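Local structure of uncharacterized hypothetical protein (Bacteroides uniformis, 4EIU) at residues 68-74 with 96-102; 126-130 with 208-212; 158-164 with 222-227. The protein is of unknown function, belonging to the DUF3823 family and carrying an N-terminal domain of the transthyretin clan. All blocks are in the same frame, centred on the assembly; numbering follows the deposited sequence. Where two conformers were deposited one is given.

Contact 1: residues 68-74 with 96-102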
# COMPACT_ATOMS: atom_id res chain seq x y z
N LYS A 68 8.06 -11.32 25.24
CA LYS A 68 7.57 -10.22 26.09
C LYS A 68 8.69 -9.22 26.24
O LYS A 68 9.82 -9.61 26.51
CB LYS A 68 7.12 -10.73 27.47
CG LYS A 68 6.50 -9.70 28.41
CD LYS A 68 6.03 -10.33 29.73
CE LYS A 68 6.22 -9.41 30.94
NZ LYS A 68 5.33 -8.20 30.92
N GLY A 69 8.39 -7.94 26.01
CA GLY A 69 9.35 -6.88 26.29
C GLY A 69 8.93 -5.58 25.65
O GLY A 69 7.78 -5.43 25.29
N GLU A 70 9.87 -4.65 25.54
CA GLU A 70 9.63 -3.33 24.98
C GLU A 70 10.14 -3.29 23.56
O GLU A 70 11.27 -3.69 23.28
CB GLU A 70 10.39 -2.26 25.79
CG GLU A 70 9.98 -2.15 27.25
CD GLU A 70 8.82 -1.19 27.49
OE1 GLU A 70 8.52 -0.35 26.61
OE2 GLU A 70 8.22 -1.27 28.59
N TYR A 71 9.33 -2.72 22.69
CA TYR A 71 9.57 -2.79 21.25
C TYR A 71 9.37 -1.45 20.59
O TYR A 71 8.50 -0.67 21.00
CB TYR A 71 8.62 -3.81 20.59
CG TYR A 71 9.03 -5.25 20.85
CD1 TYR A 71 8.62 -5.91 21.98
CD2 TYR A 71 9.86 -5.93 19.95
CE1 TYR A 71 8.99 -7.23 22.22
CE2 TYR A 71 10.24 -7.26 20.18
CZ TYR A 71 9.80 -7.89 21.31
OH TYR A 71 10.20 -9.18 21.56
N ASN A 72 10.15 -1.23 19.54
CA ASN A 72 9.84 -0.27 18.51
C ASN A 72 9.08 -0.99 17.39
O ASN A 72 9.50 -2.07 16.93
CB ASN A 72 11.15 0.33 17.96
CG ASN A 72 10.93 1.36 16.88
OD1 ASN A 72 11.09 1.05 15.68
ND2 ASN A 72 10.56 2.58 17.27
N VAL A 73 7.99 -0.38 16.94
CA VAL A 73 7.15 -0.91 15.90
C VAL A 73 7.17 0.12 14.78
O VAL A 73 6.70 1.23 14.94
CB VAL A 73 5.71 -1.19 16.41
CG1 VAL A 73 4.85 -1.79 15.28
CG2 VAL A 73 5.75 -2.12 17.66
N ARG A 74 7.75 -0.26 13.66
CA ARG A 74 7.90 0.59 12.50
C ARG A 74 7.14 0.00 11.32
O ARG A 74 7.31 -1.17 11.03
CB ARG A 74 9.40 0.65 12.14
CG ARG A 74 9.64 1.36 10.82
CD ARG A 74 11.11 1.46 10.44
NE ARG A 74 11.16 1.94 9.06
CZ ARG A 74 12.17 2.62 8.52
NH1 ARG A 74 13.26 2.94 9.24
NH2 ARG A 74 12.07 3.01 7.26
N SER A 96 7.58 6.20 14.29
CA SER A 96 7.35 4.82 14.75
C SER A 96 6.81 4.83 16.18
O SER A 96 6.82 5.86 16.83
CB SER A 96 8.63 4.00 14.65
OG SER A 96 9.65 4.42 15.57
N VAL A 97 6.36 3.68 16.69
CA VAL A 97 5.65 3.61 17.98
C VAL A 97 6.54 2.80 18.90
O VAL A 97 7.07 1.77 18.49
CB VAL A 97 4.29 2.89 17.78
CG1 VAL A 97 3.68 2.43 19.12
CG2 VAL A 97 3.32 3.76 17.00
N ASN A 98 6.73 3.23 20.14
CA ASN A 98 7.34 2.37 21.13
C ASN A 98 6.27 1.88 22.07
O ASN A 98 5.45 2.66 22.54
CB ASN A 98 8.44 3.08 21.90
CG ASN A 98 9.61 3.47 21.02
OD1 ASN A 98 10.06 2.70 20.13
ND2 ASN A 98 10.11 4.68 21.24
N THR A 99 6.24 0.58 22.33
CA THR A 99 5.22 0.02 23.20
C THR A 99 5.75 -1.25 23.82
O THR A 99 6.54 -1.96 23.20
CB THR A 99 3.93 -0.29 22.40
OG1 THR A 99 2.93 -0.77 23.29
CG2 THR A 99 4.14 -1.34 21.29
N GLU A 100 5.32 -1.51 25.05
CA GLU A 100 5.40 -2.84 25.63
C GLU A 100 4.59 -3.78 24.74
O GLU A 100 3.55 -3.38 24.23
CB GLU A 100 4.80 -2.85 27.04
CG GLU A 100 4.90 -4.23 27.71
CD GLU A 100 4.53 -4.27 29.18
OE1 GLU A 100 3.94 -3.29 29.67
OE2 GLU A 100 4.82 -5.29 29.84
N ILE A 101 5.06 -5.01 24.55
CA ILE A 101 4.22 -6.05 23.91
C ILE A 101 4.08 -7.16 24.92
O ILE A 101 5.08 -7.79 25.28
CB ILE A 101 4.76 -6.59 22.57
CG1 ILE A 101 4.91 -5.42 21.58
CG2 ILE A 101 3.78 -7.63 22.01
CD1 ILE A 101 5.42 -5.78 20.22
N SER A 102 2.84 -7.34 25.40
CA SER A 102 2.53 -8.23 26.56
C SER A 102 1.07 -8.67 26.46
O SER A 102 0.21 -7.84 26.23
CB SER A 102 2.68 -7.43 27.84
OG SER A 102 2.66 -8.27 28.95

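Contact 2: residues 126-130 with 208-212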
# COMPACT_ATOMS: atom_id res chain seq x y z
N SER A 126 -18.08 -8.28 -21.44
CA SER A 126 -18.56 -8.63 -22.78
C SER A 126 -17.48 -9.43 -23.50
O SER A 126 -16.38 -8.92 -23.73
CB SER A 126 -18.92 -7.38 -23.60
N ASN A 127 -17.80 -10.68 -23.82
CA ASN A 127 -16.88 -11.66 -24.42
C ASN A 127 -15.63 -12.02 -23.61
O ASN A 127 -14.51 -12.11 -24.16
CB ASN A 127 -16.51 -11.26 -25.85
CG ASN A 127 -16.50 -12.47 -26.80
OD1 ASN A 127 -17.56 -12.86 -27.31
ND2 ASN A 127 -15.33 -13.07 -27.01
N GLY A 128 -15.80 -12.22 -22.31
CA GLY A 128 -14.68 -12.62 -21.44
C GLY A 128 -13.62 -11.55 -21.18
O GLY A 128 -12.61 -11.83 -20.50
N VAL A 129 -13.83 -10.35 -21.72
CA VAL A 129 -13.01 -9.19 -21.40
C VAL A 129 -13.82 -8.34 -20.41
O VAL A 129 -15.03 -8.13 -20.61
CB VAL A 129 -12.58 -8.38 -22.66
CG1 VAL A 129 -11.93 -9.30 -23.70
CG2 VAL A 129 -13.75 -7.63 -23.30
N ILE A 130 -13.16 -7.90 -19.34
CA ILE A 130 -13.78 -7.08 -18.29
C ILE A 130 -13.34 -5.62 -18.42
O ILE A 130 -12.19 -5.33 -18.76
CB ILE A 130 -13.38 -7.56 -16.88
CG1 ILE A 130 -13.52 -9.08 -16.75
CG2 ILE A 130 -14.24 -6.86 -15.82
CD1 ILE A 130 -13.09 -9.59 -15.39
N ASN A 208 -6.96 -8.02 -20.11
CA ASN A 208 -6.37 -8.66 -21.27
C ASN A 208 -6.99 -10.04 -21.39
O ASN A 208 -7.84 -10.44 -20.55
CB ASN A 208 -4.85 -8.79 -21.11
CG ASN A 208 -4.13 -7.49 -21.35
OD1 ASN A 208 -4.26 -6.88 -22.40
ND2 ASN A 208 -3.35 -7.05 -20.37
N GLY A 209 -6.57 -10.77 -22.44
CA GLY A 209 -6.97 -12.16 -22.59
C GLY A 209 -8.58 -12.17 -22.61
O GLY A 209 -9.29 -11.13 -22.90
N ASN A 210 -9.04 -13.42 -22.31
CA ASN A 210 -10.46 -13.73 -22.26
C ASN A 210 -10.69 -14.75 -21.16
O ASN A 210 -10.18 -15.87 -21.24
CB ASN A 210 -10.93 -14.29 -23.60
CG ASN A 210 -10.74 -13.28 -24.72
OD1 ASN A 210 -9.68 -13.46 -25.46
ND2 ASN A 210 -11.62 -12.13 -24.59
N VAL A 211 -11.41 -14.34 -20.12
CA VAL A 211 -11.72 -15.26 -19.02
C VAL A 211 -12.88 -16.14 -19.46
O VAL A 211 -13.87 -15.62 -19.98
CB VAL A 211 -12.08 -14.52 -17.71
CG1 VAL A 211 -12.28 -15.52 -16.57
CG2 VAL A 211 -11.00 -13.50 -17.36
N PRO A 212 -12.76 -17.47 -19.28
CA PRO A 212 -13.84 -18.35 -19.76
C PRO A 212 -15.18 -18.07 -19.07
O PRO A 212 -15.21 -17.80 -17.87
CB PRO A 212 -13.34 -19.76 -19.40
CG PRO A 212 -11.88 -19.62 -19.16
CD PRO A 212 -11.70 -18.23 -18.59

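Contact 3: residues 158-164 with 222-227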
# COMPACT_ATOMS: atom_id res chain seq x y z
N GLU A 158 9.11 15.51 -9.53
CA GLU A 158 8.62 14.30 -10.23
C GLU A 158 8.32 13.10 -9.32
O GLU A 158 7.69 12.13 -9.75
CB GLU A 158 9.62 13.92 -11.35
CG GLU A 158 10.87 13.21 -10.81
CD GLU A 158 11.90 12.89 -11.90
OE1 GLU A 158 11.79 13.39 -12.99
OE2 GLU A 158 12.85 12.13 -11.66
N TYR A 159 8.76 13.16 -8.07
CA TYR A 159 8.40 12.13 -7.09
C TYR A 159 6.86 12.00 -6.96
O TYR A 159 6.35 10.92 -6.72
CB TYR A 159 9.01 12.38 -5.72
CG TYR A 159 10.52 12.25 -5.59
CD1 TYR A 159 11.26 11.52 -6.48
CD2 TYR A 159 11.19 12.87 -4.54
CE1 TYR A 159 12.63 11.44 -6.37
CE2 TYR A 159 12.58 12.80 -4.41
CZ TYR A 159 13.28 12.04 -5.30
OH TYR A 159 14.65 11.99 -5.21
N LEU A 160 6.13 13.09 -7.17
CA LEU A 160 4.69 13.07 -7.10
C LEU A 160 3.96 12.48 -8.31
O LEU A 160 2.77 12.21 -8.21
CB LEU A 160 4.15 14.45 -6.75
CG LEU A 160 4.23 14.81 -5.27
CD1 LEU A 160 4.17 16.33 -5.15
CD2 LEU A 160 3.15 14.10 -4.48
N ASN A 161 4.66 12.21 -9.43
CA ASN A 161 4.00 11.76 -10.65
C ASN A 161 3.30 10.40 -10.41
O ASN A 161 3.90 9.46 -9.87
CB ASN A 161 4.98 11.57 -11.82
CG ASN A 161 5.58 12.88 -12.32
OD1 ASN A 161 5.07 13.95 -12.06
ND2 ASN A 161 6.69 12.78 -13.01
N VAL A 162 2.02 10.33 -10.76
CA VAL A 162 1.32 9.06 -10.84
C VAL A 162 1.79 8.34 -12.10
O VAL A 162 1.59 8.83 -13.21
CB VAL A 162 -0.20 9.24 -10.85
CG1 VAL A 162 -0.91 7.87 -10.96
CG2 VAL A 162 -0.66 10.01 -9.62
N THR A 163 2.39 7.16 -11.93
CA THR A 163 3.13 6.47 -13.00
C THR A 163 2.29 5.42 -13.71
O THR A 163 2.56 5.09 -14.86
CB THR A 163 4.44 5.82 -12.45
OG1 THR A 163 4.13 4.83 -11.44
CG2 THR A 163 5.37 6.90 -11.81
N ASP A 164 1.28 4.87 -13.03
CA ASP A 164 0.49 3.79 -13.63
C ASP A 164 -0.77 3.48 -12.85
O ASP A 164 -0.85 3.81 -11.68
CB ASP A 164 1.33 2.50 -13.79
CG ASP A 164 1.91 1.98 -12.47
OD1 ASP A 164 2.99 2.44 -12.10
OD2 ASP A 164 1.30 1.07 -11.87
N ALA A 222 -5.25 -0.51 -8.68
CA ALA A 222 -4.14 -0.03 -7.93
C ALA A 222 -3.48 1.09 -8.70
O ALA A 222 -3.58 1.13 -9.92
CB ALA A 222 -3.14 -1.15 -7.63
N ALA A 223 -2.85 2.02 -7.97
CA ALA A 223 -2.09 3.13 -8.59
C ALA A 223 -0.93 3.53 -7.66
O ALA A 223 -0.95 3.27 -6.43
CB ALA A 223 -2.97 4.30 -8.90
N ARG A 224 0.14 4.02 -8.27
CA ARG A 224 1.28 4.44 -7.48
C ARG A 224 1.94 5.68 -8.06
O ARG A 224 1.66 6.08 -9.21
CB ARG A 224 2.28 3.30 -7.38
CG ARG A 224 2.85 2.87 -8.71
CD ARG A 224 3.90 1.81 -8.52
NE ARG A 224 4.29 1.24 -9.80
CZ ARG A 224 5.21 0.31 -9.97
NH1 ARG A 224 5.85 -0.21 -8.93
NH2 ARG A 224 5.49 -0.12 -11.19
N ILE A 225 2.80 6.27 -7.25
CA ILE A 225 3.58 7.43 -7.61
C ILE A 225 5.04 7.06 -7.84
O ILE A 225 5.45 5.95 -7.55
CB ILE A 225 3.45 8.59 -6.58
CG1 ILE A 225 3.96 8.22 -5.18
CG2 ILE A 225 1.99 9.03 -6.51
CD1 ILE A 225 4.22 9.41 -4.23
N ASN A 226 5.82 8.02 -8.34
CA ASN A 226 7.25 7.86 -8.63
C ASN A 226 8.13 8.03 -7.37
O ASN A 226 9.02 8.88 -7.30
CB ASN A 226 7.62 8.86 -9.74
CG ASN A 226 9.06 8.73 -10.22
OD1 ASN A 226 9.60 7.64 -10.20
ND2 ASN A 226 9.68 9.85 -10.64
N TYR A 227 7.88 7.20 -6.35
CA TYR A 227 8.51 7.36 -5.06
C TYR A 227 8.55 6.03 -4.31
O TYR A 227 7.53 5.36 -4.17
CB TYR A 227 7.73 8.38 -4.21
CG TYR A 227 8.52 8.87 -3.01
CD1 TYR A 227 9.58 9.74 -3.15
CD2 TYR A 227 8.22 8.42 -1.70
CE1 TYR A 227 10.32 10.18 -2.03
CE2 TYR A 227 8.94 8.84 -0.62
CZ TYR A 227 9.98 9.72 -0.78
OH TYR A 227 10.69 10.10 0.31
O HOH W 1 5.15 2.42 -13.27

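Contact 1: residues 68-74 with 96-102
I101 meets Y71 through its terminal methyl: I101 CD1 lies 3.7 Å from Y71 CD1, and the two side chains cross at about a right angle. With I101 CG1 anti to the carbonyl carbon (chi1 -59°), the extended chain carries the methyl from the level of its bridge partner G69 to that of Y71. Because G69 has no side chain, the Y71 ring can lie beside it, Y71 CE1 being 4.1 Å from G69 CA; the phenol oxygen is bonded to the carbonyl of F67. V73 continues the row, its CG2 resting 4.0 Å from T99 CG2. Branched aliphatic groups and a large ring suit this face, which I12 and F109 of strands 10-18 and 104-111 help to cover. The other face is polar. N72 ND2 uses both its hydrogens, one to S96 OG at 2.7 Å and one to N98 OD1 at 2.9 Å, both close to the amide plane, which fixes the rotation of the amide; S96 OG is also bonded to D94. Antiparallel backbone bonds from G69 to V73 join the strands. One face packed under other strands and one polar is consistent with the beta-sandwich of the transthyretin clan.

Contact 2: residues 126-130 with 208-212
G128 and V211 are joined backbone to backbone, V211 N donating to G128 O at 2.8 Å and 163°, while N210 CA adds a C-H...O contact to the same carbonyl. The carbonyl belongs to a type I' beta turn from S126 to V129, the tight two-residue connection of a beta hairpin between strands 115-126 and 129-138, and the loop after strand 202-206 runs past it. S126 N bonds to V129 O across the turn.

N127 and G128 occupy the two central positions, both with positive phi, a left-handed conformation that asparagine tolerates better than most residues and glycine adopts freely. G128 is favoured a second time by its neighbours: a CB on it would point at the passing loop and fall only 2.7 Å from V211 O, which leaves room for glycine's hydrogen but little else. G209, also at positive phi, lets the loop bend just before it reaches the turn. V129 sits beside N210, the two side chains pointing the same way. V211 takes the greasy place in the loop; its side chain packs against W184, V217 and I248, while I130, next along the hairpin, bonds to S207 and touches V217 and V219.

The N210 side chain supplies the second polar tie. With N210 CG anti to the carbonyl carbon (chi1 -61°), the amide reaches the turn, and N210 ND2 meets N127 O at 2.9 Å, approaching nearly in line with the carbonyl, although N127 O lies well out of the N210 amide plane and the N-H...O angle is bent to 135°.

Contact 3: residues 158-164 with 222-227
Y227 turns the edge of its ring toward the face of Y159, an edge-to-face pair with centroids 5.3 Å apart and planes at 61°. Beyond the pair, the Y159 hydroxyl bonds to N154 O and the Y227 ring meets F145. N226 ND2 reaches E158 O at 3.2 Å from above the carbonyl plane, on the face opposite N161 N, gripping that oxygen a second time. V162 CG2 lies 4.2 Å from I225 CG2, branched aliphatic groups suiting the side that L115 covers.

Where T163 N ties to R224 O, D164 CG sits between the backbone N and the carbonyl carbon (chi1 58°), which brings the carboxylate to R224, almost perpendicular to its guanidinium (84°). R224 NE donates at 2.9 Å to the syn lone pair of D164 OD1, which lies in the guanidinium plane. T163 OG1, itself bonded to R236, donates to D164 OD1 from the anti side, tilted out of the carboxylate plane, while D164 OD2 is bonded to Q166 and W238. An alanine in place of the aspartate removes this acceptor and would probably leave the R224 charge without its mate. Such a buried carboxylate, held by several donors, is likely to remain ionised.

Contact 1 is complete within the N-terminal domain before the other two begin, joining strands 69-76 and 91-101 of a five-stranded antiparallel sheet. Contacts 2 and 3 interlock along the chain: 126-130, 158-164, 208-212 and 222-227 follow in alternation. Contact 2 links the hairpin turn of a three-stranded sheet to the loop leading into strand 216-225, whose far end forms contact 3 with strand 162-170 of a four-stranded sheet. The centres of contacts 2 and 3 are 28 Å apart, contact 1 being 48 Å from contact 2 and 32 Å from contact 3. Contact 1 lies across the chain's centre from both, consistent with a second beta-rich unit formed by the later strands.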